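Local coordinates for protein soluble lytic murein transglycosylase (Escherichia coli, PDB 1QSA) that cleaves the glycosidic bonds between N-acetylmuramic acid and N-acetylglucosamine in peptidoglycan, leaving a 1,6-anhydro bond on the muramic acid residue, at residues A[160-163]-A[164-168]; A[211-214]-A[215-219]; A[1-4]-A[5-9]. All coordinates share one frame; numbering follows the deposited sequence.

Interaction 1 (A[160-163]-A[164-168]). With SO4 (sulfate ion), chain N.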
ATOM      1  N   ARG A 160     -26.334  -1.714  -2.979  1.00 12.62           N
ATOM      2  CA  ARG A 160     -25.130  -2.407  -3.407  1.00 10.38           C
ATOM      3  C   ARG A 160     -24.754  -2.013  -4.836  1.00 11.63           C
ATOM      4  O   ARG A 160     -23.565  -1.958  -5.169  1.00 12.23           O
ATOM      5  CB  ARG A 160     -25.250  -3.933  -3.286  1.00 10.98           C
ATOM      6  CG  ARG A 160     -23.886  -4.585  -3.490  1.00 11.79           C
ATOM      7  CD  ARG A 160     -23.872  -6.093  -3.268  1.00 12.14           C
ATOM      8  NE  ARG A 160     -22.493  -6.568  -3.272  1.00 10.86           N
ATOM      9  CZ  ARG A 160     -22.114  -7.810  -3.548  1.00 12.26           C
ATOM     10  NH1 ARG A 160     -23.019  -8.730  -3.866  1.00 13.14           N
ATOM     11  NH2 ARG A 160     -20.819  -8.124  -3.524  1.00 12.82           N
ATOM     12  N   ILE A 161     -25.758  -1.760  -5.683  1.00 10.76           N
ATOM     13  CA  ILE A 161     -25.504  -1.331  -7.067  1.00 11.81           C
ATOM     14  C   ILE A 161     -24.770   0.017  -7.038  1.00 12.03           C
ATOM     15  O   ILE A 161     -23.769   0.207  -7.742  1.00 11.97           O
ATOM     16  CB  ILE A 161     -26.826  -1.215  -7.891  1.00 12.17           C
ATOM     17  CG1 ILE A 161     -27.384  -2.616  -8.168  1.00 14.36           C
ATOM     18  CG2 ILE A 161     -26.578  -0.436  -9.187  1.00 14.86           C
ATOM     19  CD1 ILE A 161     -28.657  -2.646  -8.977  1.00 13.96           C
ATOM     20  N   ARG A 162     -25.224   0.917  -6.161  1.00 11.49           N
ATOM     21  CA  ARG A 162     -24.590   2.231  -6.014  1.00 12.31           C
ATOM     22  C   ARG A 162     -23.143   2.062  -5.537  1.00 12.21           C
ATOM     23  O   ARG A 162     -22.222   2.665  -6.093  1.00 12.44           O
ATOM     24  CB  ARG A 162     -25.367   3.099  -5.012  1.00 12.99           C
ATOM     25  CG  ARG A 162     -24.877   4.550  -4.947  1.00 15.26           C
ATOM     26  CD  ARG A 162     -25.577   5.333  -3.838  1.00 15.06           C
ATOM     27  NE  ARG A 162     -25.146   4.869  -2.523  1.00 17.95           N
ATOM     28  CZ  ARG A 162     -24.076   5.324  -1.874  1.00 20.61           C
ATOM     29  NH1 ARG A 162     -23.346   6.300  -2.385  1.00 22.13           N
ATOM     30  NH2 ARG A 162     -23.751   4.827  -0.688  1.00 21.65           N
ATOM     31  N   LEU A 163     -22.939   1.203  -4.539  1.00 11.89           N
ATOM     32  CA  LEU A 163     -21.595   0.956  -4.007  1.00 12.22           C
ATOM     33  C   LEU A 163     -20.672   0.315  -5.049  1.00 11.94           C
ATOM     34  O   LEU A 163     -19.487   0.679  -5.155  1.00 12.09           O
ATOM     35  CB  LEU A 163     -21.654   0.065  -2.753  1.00 11.65           C
ATOM     36  CG  LEU A 163     -22.261   0.670  -1.475  1.00 12.76           C
ATOM     37  CD1 LEU A 163     -22.432  -0.413  -0.411  1.00 14.74           C
ATOM     38  CD2 LEU A 163     -21.400   1.798  -0.951  1.00 16.07           C
ATOM     39  N   ALA A 164     -21.208  -0.633  -5.819  1.00 12.03           N
ATOM     40  CA  ALA A 164     -20.417  -1.308  -6.850  1.00 11.59           C
ATOM     41  C   ALA A 164     -20.003  -0.300  -7.936  1.00 11.31           C
ATOM     42  O   ALA A 164     -18.864  -0.309  -8.400  1.00 10.90           O
ATOM     43  CB  ALA A 164     -21.215  -2.473  -7.466  1.00 12.28           C
ATOM     44  N   MET A 165     -20.929   0.577  -8.315  1.00 10.93           N
ATOM     45  CA  MET A 165     -20.653   1.588  -9.339  1.00 10.86           C
ATOM     46  C   MET A 165     -19.550   2.535  -8.870  1.00 12.54           C
ATOM     47  O   MET A 165     -18.587   2.777  -9.602  1.00 12.50           O
ATOM     48  CB  MET A 165     -21.926   2.372  -9.663  1.00 12.13           C
ATOM     49  CG  MET A 165     -21.777   3.351 -10.833  1.00 12.65           C
ATOM     50  SD  MET A 165     -21.533   2.505 -12.395  1.00 14.76           S
ATOM     51  CE  MET A 165     -21.540   3.912 -13.531  1.00 14.80           C
ATOM     52  N   LYS A 166     -19.654   3.002  -7.629  1.00 12.96           N
ATOM     53  CA  LYS A 166     -18.664   3.920  -7.055  1.00 14.06           C
ATOM     54  C   LYS A 166     -17.293   3.284  -6.964  1.00 14.54           C
ATOM     55  O   LYS A 166     -16.275   3.965  -7.117  1.00 14.98           O
ATOM     56  CB  LYS A 166     -19.101   4.397  -5.672  1.00 16.75           C
ATOM     57  CG  LYS A 166     -20.245   5.408  -5.708  1.00 19.78           C
ATOM     58  CD  LYS A 166     -20.884   5.576  -4.332  1.00 23.84           C
ATOM     59  CE  LYS A 166     -19.877   6.032  -3.286  1.00 27.62           C
ATOM     60  NZ  LYS A 166     -19.381   7.414  -3.497  1.00 29.51           N
ATOM     61  N   ALA A 167     -17.265   1.973  -6.721  1.00 14.15           N
ATOM     62  CA  ALA A 167     -16.005   1.238  -6.629  1.00 13.02           C
ATOM     63  C   ALA A 167     -15.388   0.891  -7.986  1.00 13.87           C
ATOM     64  O   ALA A 167     -14.268   0.366  -8.054  1.00 15.69           O
ATOM     65  CB  ALA A 167     -16.211  -0.041  -5.810  1.00 12.53           C
ATOM     66  N   GLY A 168     -16.116   1.162  -9.067  1.00 13.10           N
ATOM     67  CA  GLY A 168     -15.634   0.844 -10.403  1.00 12.78           C
ATOM     68  C   GLY A 168     -15.888  -0.619 -10.783  1.00 12.38           C
ATOM     69  O   GLY A 168     -15.370  -1.123 -11.800  1.00 11.39           O
TER
HETATM   70  S   SO4 N 713     -21.119   7.187   0.514  1.00 68.22           S
HETATM   71  O1  SO4 N 713     -20.961   5.722   0.387  1.00 66.99           O
HETATM   72  O2  SO4 N 713     -19.924   7.749   1.175  1.00 67.35           O
HETATM   73  O3  SO4 N 713     -21.274   7.786  -0.826  1.00 66.88           O
HETATM   74  O4  SO4 N 713     -22.318   7.491   1.324  1.00 67.72           O
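K166 lies alongside R162, one helical turn later, and the two side chains point the same way to hold a sulfate ion, probably taken up from the crystallisation liquor. At its root, CB of K166 sits against the carbonyl oxygen of R162, and CG packs closer still, 3.4 Å from that same O. K166 CD then comes within 3.2 Å of R162 NH1, approaching the guanidinium obliquely. Bends at chi3 (58°) and chi4 (68°) curl the rest of the chain over, so that CE approaches sulfate O3 and K166 NZ donates to sulfate O3 a weak hydrogen bond of 3.3 Å. The host is the last turn of helix 154-166, part of the alpha-superhelix of this protein; it finishes in a Schellman motif, with G168 at positive phi, where any side chain would collide with the carbonyl oxygen of the residue before, which is why glycine suits the place. R162 meets the anion with the edge of its guanidinium: NH1 donates to O3 at 3.0 Å, and NH2 to O1 at 3.1 Å. Arginine suits this place because its several N-H groups also serve Q216 through NH1 and E159 through NH2. K166 N also donates to R162 O, at 3.0 Å, the ordinary bond of the helix. The sulfate probably offsets the like charges of R162 NH1 and K166 NZ, which lie 4.3 Å apart.

Interaction 2 (A[211-214]-A[215-219])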
ATOM      1  N   THR A 211     -33.135  11.090  -9.039  1.00 20.79           N
ATOM      2  CA  THR A 211     -33.238  10.804  -7.614  1.00 18.85           C
ATOM      3  C   THR A 211     -31.813  10.795  -7.071  1.00 18.60           C
ATOM      4  O   THR A 211     -30.850  10.868  -7.841  1.00 18.54           O
ATOM      5  CB  THR A 211     -33.835   9.393  -7.350  1.00 19.29           C
ATOM      6  OG1 THR A 211     -32.938   8.400  -7.865  1.00 17.16           O
ATOM      7  CG2 THR A 211     -35.195   9.223  -8.023  1.00 20.96           C
ATOM      8  N   ASP A 212     -31.665  10.661  -5.757  1.00 18.79           N
ATOM      9  CA  ASP A 212     -30.330  10.623  -5.174  1.00 19.99           C
ATOM     10  C   ASP A 212     -29.547   9.466  -5.810  1.00 19.00           C
ATOM     11  O   ASP A 212     -28.354   9.591  -6.112  1.00 19.99           O
ATOM     12  CB  ASP A 212     -30.409  10.437  -3.666  1.00 24.19           C
ATOM     13  CG  ASP A 212     -29.061  10.580  -2.997  1.00 30.35           C
ATOM     14  OD1 ASP A 212     -28.388  11.613  -3.230  1.00 33.54           O
ATOM     15  OD2 ASP A 212     -28.675   9.654  -2.248  1.00 35.97           O
ATOM     16  N   PHE A 213     -30.241   8.362  -6.070  1.00 17.50           N
ATOM     17  CA  PHE A 213     -29.605   7.196  -6.682  1.00 16.88           C
ATOM     18  C   PHE A 213     -29.119   7.462  -8.110  1.00 16.38           C
ATOM     19  O   PHE A 213     -27.931   7.267  -8.410  1.00 14.43           O
ATOM     20  CB  PHE A 213     -30.567   5.992  -6.684  1.00 15.97           C
ATOM     21  CG  PHE A 213     -30.015   4.783  -7.392  1.00 14.64           C
ATOM     22  CD1 PHE A 213     -29.042   3.993  -6.782  1.00 13.93           C
ATOM     23  CD2 PHE A 213     -30.442   4.450  -8.680  1.00 16.09           C
ATOM     24  CE1 PHE A 213     -28.498   2.886  -7.449  1.00 13.81           C
ATOM     25  CE2 PHE A 213     -29.907   3.346  -9.359  1.00 15.81           C
ATOM     26  CZ  PHE A 213     -28.926   2.558  -8.736  1.00 14.80           C
ATOM     27  N   THR A 214     -30.018   7.905  -8.993  1.00 15.51           N
ATOM     28  CA  THR A 214     -29.629   8.135 -10.380  1.00 16.68           C
ATOM     29  C   THR A 214     -28.627   9.275 -10.548  1.00 16.42           C
ATOM     30  O   THR A 214     -27.812   9.242 -11.474  1.00 16.20           O
ATOM     31  CB  THR A 214     -30.838   8.329 -11.308  1.00 17.70           C
ATOM     32  OG1 THR A 214     -31.624   9.425 -10.833  1.00 17.02           O
ATOM     33  CG2 THR A 214     -31.684   7.056 -11.353  1.00 17.26           C
ATOM     34  N   ARG A 215     -28.639  10.233  -9.618  1.00 16.17           N
ATOM     35  CA  ARG A 215     -27.694  11.346  -9.685  1.00 16.55           C
ATOM     36  C   ARG A 215     -26.300  10.831  -9.327  1.00 16.10           C
ATOM     37  O   ARG A 215     -25.324  11.149 -10.003  1.00 14.94           O
ATOM     38  CB  ARG A 215     -28.115  12.482  -8.748  1.00 16.91           C
ATOM     39  CG  ARG A 215     -29.308  13.267  -9.278  1.00 18.42           C
ATOM     40  CD  ARG A 215     -29.833  14.254  -8.254  1.00 20.44           C
ATOM     41  NE  ARG A 215     -31.061  14.885  -8.731  1.00 20.88           N
ATOM     42  CZ  ARG A 215     -32.199  14.944  -8.044  1.00 23.67           C
ATOM     43  NH1 ARG A 215     -32.286  14.395  -6.834  1.00 22.39           N
ATOM     44  NH2 ARG A 215     -33.260  15.547  -8.571  1.00 23.67           N
ATOM     45  N   GLN A 216     -26.220   9.998  -8.295  1.00 15.48           N
ATOM     46  CA  GLN A 216     -24.929   9.441  -7.893  1.00 15.05           C
ATOM     47  C   GLN A 216     -24.370   8.492  -8.952  1.00 15.98           C
ATOM     48  O   GLN A 216     -23.160   8.487  -9.210  1.00 14.48           O
ATOM     49  CB  GLN A 216     -25.034   8.736  -6.552  1.00 17.32           C
ATOM     50  CG  GLN A 216     -25.253   9.683  -5.398  1.00 19.62           C
ATOM     51  CD  GLN A 216     -24.978   8.998  -4.089  1.00 23.24           C
ATOM     52  OE1 GLN A 216     -23.903   8.442  -3.895  1.00 24.92           O
ATOM     53  NE2 GLN A 216     -25.963   8.983  -3.207  1.00 24.59           N
ATOM     54  N   MET A 217     -25.242   7.691  -9.558  1.00 13.93           N
ATOM     55  CA  MET A 217     -24.831   6.763 -10.604  1.00 13.76           C
ATOM     56  C   MET A 217     -24.288   7.558 -11.796  1.00 15.35           C
ATOM     57  O   MET A 217     -23.220   7.254 -12.331  1.00 13.53           O
ATOM     58  CB  MET A 217     -26.018   5.907 -11.046  1.00 14.70           C
ATOM     59  CG  MET A 217     -26.495   4.880  -9.998  1.00 13.38           C
ATOM     60  SD  MET A 217     -25.286   3.549  -9.705  1.00 13.27           S
ATOM     61  CE  MET A 217     -25.521   2.560 -11.173  1.00 12.63           C
ATOM     62  N   ALA A 218     -25.008   8.609 -12.182  1.00 14.70           N
ATOM     63  CA  ALA A 218     -24.573   9.430 -13.313  1.00 14.98           C
ATOM     64  C   ALA A 218     -23.256  10.163 -13.025  1.00 14.18           C
ATOM     65  O   ALA A 218     -22.439  10.328 -13.922  1.00 15.03           O
ATOM     66  CB  ALA A 218     -25.675  10.434 -13.704  1.00 14.12           C
ATOM     67  N   ALA A 219     -23.050  10.596 -11.785  1.00 13.01           N
ATOM     68  CA  ALA A 219     -21.817  11.305 -11.432  1.00 15.54           C
ATOM     69  C   ALA A 219     -20.590  10.402 -11.562  1.00 14.45           C
ATOM     70  O   ALA A 219     -19.516  10.858 -11.959  1.00 15.02           O
ATOM     71  CB  ALA A 219     -21.909  11.908 -10.045  1.00 14.13           C
TER
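F213 and M217 meet through CH-pi and Met-aromatic contacts one turn apart, in the first turns of helix 212-228, which opens with a capping box. M217 CG lies over one face of the F213 ring, 3.8 Å from its centroid and offset toward the rim, while SD stands obliquely at 4.5 Å from that centroid. The bend at chi2 (-68°) turns SD of M217 obliquely toward the ring, and the further bend at chi3 (-76°) sets the direction of CE. A flexible methionine and a flat phenylalanine suit a site packed by neighbouring helices: I161 touches both, and so does I191 of helix 185-196. On the more polar side, Q216 NE2 donates to D212 OD2 at 3.0 Å; the bond is bent, and it reaches the oxygen from above the carboxylate plane although the acceptor lies in the amide plane of Q216. The other end of that amide, OE1, accepts from R162 and so fixes which way the group is flipped. Further out, the cap sets the start of the helix. T214 N donates almost straight to T211 OG1 at 3.2 Å, and T211 N in turn donates to T214 OG1, which also bonds to G209 O. R215 reaches back along the cap with NE bonded to Q244 O, and one face of its guanidinium covers T211, whose backbone N lies 4.0 Å above the plane, over its centre.

Interaction 3 (A[1-4]-A[5-9]). With SO4 (sulfate ion), chain C.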
ATOM      1  N   ASP A   1      20.367 -34.591  22.831  1.00 19.96           N
ATOM      2  CA  ASP A   1      19.854 -33.709  21.734  1.00 18.51           C
ATOM      3  C   ASP A   1      20.245 -32.256  22.007  1.00 17.76           C
ATOM      4  O   ASP A   1      20.751 -31.928  23.081  1.00 18.92           O
ATOM      5  CB  ASP A   1      18.328 -33.830  21.631  1.00 17.58           C
ATOM      6  CG  ASP A   1      17.794 -33.505  20.233  1.00 17.15           C
ATOM      7  OD1 ASP A   1      18.596 -33.292  19.297  1.00 15.24           O
ATOM      8  OD2 ASP A   1      16.552 -33.476  20.092  1.00 16.45           O
ATOM      9  N   SER A   2      20.059 -31.398  21.007  1.00 14.72           N
ATOM     10  CA  SER A   2      20.371 -29.985  21.131  1.00 13.93           C
ATOM     11  C   SER A   2      19.648 -29.243  20.025  1.00 13.02           C
ATOM     12  O   SER A   2      19.185 -29.852  19.055  1.00 12.83           O
ATOM     13  CB  SER A   2      21.875 -29.730  20.967  1.00 12.99           C
ATOM     14  OG  SER A   2      22.305 -29.977  19.630  1.00 13.14           O
ATOM     15  N   LEU A   3      19.539 -27.932  20.189  1.00 11.54           N
ATOM     16  CA  LEU A   3      18.901 -27.097  19.176  1.00 12.10           C
ATOM     17  C   LEU A   3      19.638 -27.277  17.843  1.00 11.84           C
ATOM     18  O   LEU A   3      19.017 -27.379  16.786  1.00 12.33           O
ATOM     19  CB  LEU A   3      18.960 -25.623  19.588  1.00 12.26           C
ATOM     20  CG  LEU A   3      18.317 -24.637  18.607  1.00 12.39           C
ATOM     21  CD1 LEU A   3      16.842 -24.963  18.494  1.00 13.99           C
ATOM     22  CD2 LEU A   3      18.505 -23.193  19.088  1.00 12.86           C
ATOM     23  N   ASP A   4      20.965 -27.332  17.899  1.00 12.01           N
ATOM     24  CA  ASP A   4      21.750 -27.498  16.690  1.00 12.17           C
ATOM     25  C   ASP A   4      21.419 -28.812  15.970  1.00 12.74           C
ATOM     26  O   ASP A   4      21.245 -28.820  14.745  1.00 11.84           O
ATOM     27  CB  ASP A   4      23.241 -27.410  17.006  1.00 12.73           C
ATOM     28  CG  ASP A   4      24.095 -27.430  15.754  1.00 16.49           C
ATOM     29  OD1 ASP A   4      24.254 -26.367  15.113  1.00 18.15           O
ATOM     30  OD2 ASP A   4      24.575 -28.517  15.403  1.00 14.97           O
ATOM     31  N   GLU A   5      21.315 -29.916  16.717  1.00 13.52           N
ATOM     32  CA  GLU A   5      20.974 -31.208  16.103  1.00 12.65           C
ATOM     33  C   GLU A   5      19.547 -31.196  15.560  1.00 12.27           C
ATOM     34  O   GLU A   5      19.278 -31.757  14.492  1.00 12.18           O
ATOM     35  CB  GLU A   5      21.131 -32.346  17.104  1.00 16.01           C
ATOM     36  CG  GLU A   5      22.586 -32.722  17.307  1.00 18.71           C
ATOM     37  CD  GLU A   5      22.767 -33.839  18.301  1.00 24.04           C
ATOM     38  OE1 GLU A   5      22.069 -34.877  18.194  1.00 28.32           O
ATOM     39  OE2 GLU A   5      23.628 -33.683  19.180  1.00 28.39           O
ATOM     40  N   GLN A   6      18.637 -30.570  16.299  1.00 10.16           N
ATOM     41  CA  GLN A   6      17.239 -30.471  15.862  1.00 10.75           C
ATOM     42  C   GLN A   6      17.141 -29.716  14.532  1.00 10.88           C
ATOM     43  O   GLN A   6      16.326 -30.067  13.663  1.00 10.89           O
ATOM     44  CB  GLN A   6      16.397 -29.774  16.928  1.00 10.69           C
ATOM     45  CG  GLN A   6      16.191 -30.647  18.164  1.00 11.45           C
ATOM     46  CD  GLN A   6      15.772 -29.857  19.400  1.00 13.29           C
ATOM     47  OE1 GLN A   6      15.558 -28.643  19.341  1.00 13.97           O
ATOM     48  NE2 GLN A   6      15.618 -30.558  20.522  1.00 14.72           N
ATOM     49  N   ARG A   7      17.958 -28.679  14.370  1.00  9.47           N
ATOM     50  CA  ARG A   7      17.964 -27.897  13.128  1.00  9.88           C
ATOM     51  C   ARG A   7      18.244 -28.792  11.918  1.00 10.90           C
ATOM     52  O   ARG A   7      17.549 -28.707  10.898  1.00 11.26           O
ATOM     53  CB  ARG A   7      18.980 -26.760  13.217  1.00  9.57           C
ATOM     54  CG  ARG A   7      18.445 -25.594  14.019  1.00  9.32           C
ATOM     55  CD  ARG A   7      19.525 -24.577  14.303  1.00 10.36           C
ATOM     56  NE  ARG A   7      18.952 -23.361  14.868  1.00 11.00           N
ATOM     57  CZ  ARG A   7      19.653 -22.258  15.118  1.00 12.58           C
ATOM     58  NH1 ARG A   7      20.961 -22.240  14.885  1.00 14.86           N
ATOM     59  NH2 ARG A   7      19.052 -21.186  15.624  1.00 13.53           N
ATOM     60  N   SER A   8      19.245 -29.667  12.035  1.00 11.21           N
ATOM     61  CA  SER A   8      19.577 -30.579  10.935  1.00 11.01           C
ATOM     62  C   SER A   8      18.399 -31.517  10.651  1.00 10.92           C
ATOM     63  O   SER A   8      18.020 -31.699   9.491  1.00 11.88           O
ATOM     64  CB  SER A   8      20.825 -31.419  11.256  1.00 12.65           C
ATOM     65  OG  SER A   8      22.000 -30.623  11.324  1.00 13.59           O
ATOM     66  N   ARG A   9      17.820 -32.094  11.705  1.00 10.11           N
ATOM     67  CA  ARG A   9      16.686 -33.015  11.534  1.00 11.03           C
ATOM     68  C   ARG A   9      15.480 -32.293  10.935  1.00 11.43           C
ATOM     69  O   ARG A   9      14.749 -32.877  10.135  1.00 10.27           O
ATOM     70  CB  ARG A   9      16.305 -33.693  12.850  1.00 11.75           C
ATOM     71  CG  ARG A   9      17.425 -34.572  13.420  1.00 12.09           C
ATOM     72  CD  ARG A   9      16.887 -35.631  14.373  1.00 11.85           C
ATOM     73  NE  ARG A   9      16.075 -35.103  15.470  1.00 12.06           N
ATOM     74  CZ  ARG A   9      16.567 -34.493  16.543  1.00 13.77           C
ATOM     75  NH1 ARG A   9      17.867 -34.222  16.617  1.00 13.05           N
ATOM     76  NH2 ARG A   9      15.751 -34.069  17.491  1.00 13.36           N
TER
HETATM   77  S   SO4 C 702      21.637 -18.510  15.800  1.00 36.72           S
HETATM   78  O1  SO4 C 702      22.106 -17.495  14.835  1.00 37.52           O
HETATM   79  O2  SO4 C 702      22.060 -18.149  17.169  1.00 38.63           O
HETATM   80  O3  SO4 C 702      20.160 -18.570  15.740  1.00 34.68           O
HETATM   81  O4  SO4 C 702      22.244 -19.804  15.453  1.00 36.16           O
HETATM   82  O   HOH W   1      23.138 -34.266  22.082  1.00 42.58           O
HETATM   83  O   HOH W   2      22.822 -24.307  13.769  1.00 26.19           O
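D1 and R9, on side chains that come from opposite directions, form an end-on salt bridge across the start of helix 3-18, whose N-cap is S2. Each carboxylate oxygen takes one guanidinium nitrogen on its syn side: R9 NH1 donates to D1 OD1 at 2.9 Å and R9 NH2 to D1 OD2 at 2.8 Å. The planes of the two groups are 42° apart, so the fork is twisted rather than flat. D1 OD2 has a second donor, Q6 NE2 at 3.1 Å, which arrives from above the carboxylate plane, on the face opposite to R9 NH2. D1 OD1 also receives a weak bond from S2 N. The chain terminus is served as well: D1 N donates to a water that in turn donates to E5 OE2. A bend at chi3 (-55°) brings the R9 guanidinium round to D1 and lays one of its faces against Q6 CA; NH2 has a further acceptor in G31 O. Without the guanidinium, as with an alanine at R9, the D1 carboxylate would probably lose its charged mate and G31 O this donor, leaving the terminal residue freer to turn. Serine suits the cap because its short hydroxyl side chain lets S2 OG accept from E5 N at 3.1 Å. R7 serves the other side of the turn. Its NE pairs with E390 of helix 383-393, and L3 CG rests over one face of the guanidinium. At the edge a sulfate ion, probably from the crystallisation liquor, accepts from NH2 through O3 and from NH1 through O4. R7 NH1 also donates, at 3.0 Å, to a water that itself donates to D4 OD1.

How the interactions relate
From the N terminus, interaction 3 comes first, then interaction 1 and interaction 2. They follow in series, none enclosing or crossing another, and each closes only a turn or two within its own helix: the start of helix 3-18, the end of helix 154-166 and the start of helix 212-228. Interactions 1 and 2 touch, their centres about 11 Å apart, through a probable hydrogen bond from R162 to Q216 and packing of I161 and M165 on M217; this joins two helices of the superhelix. Interaction 3 lies on the opposite side of the chain's centre, about 56 Å from interaction 1 between centres, and ties the N-terminal helix to helix 383-393.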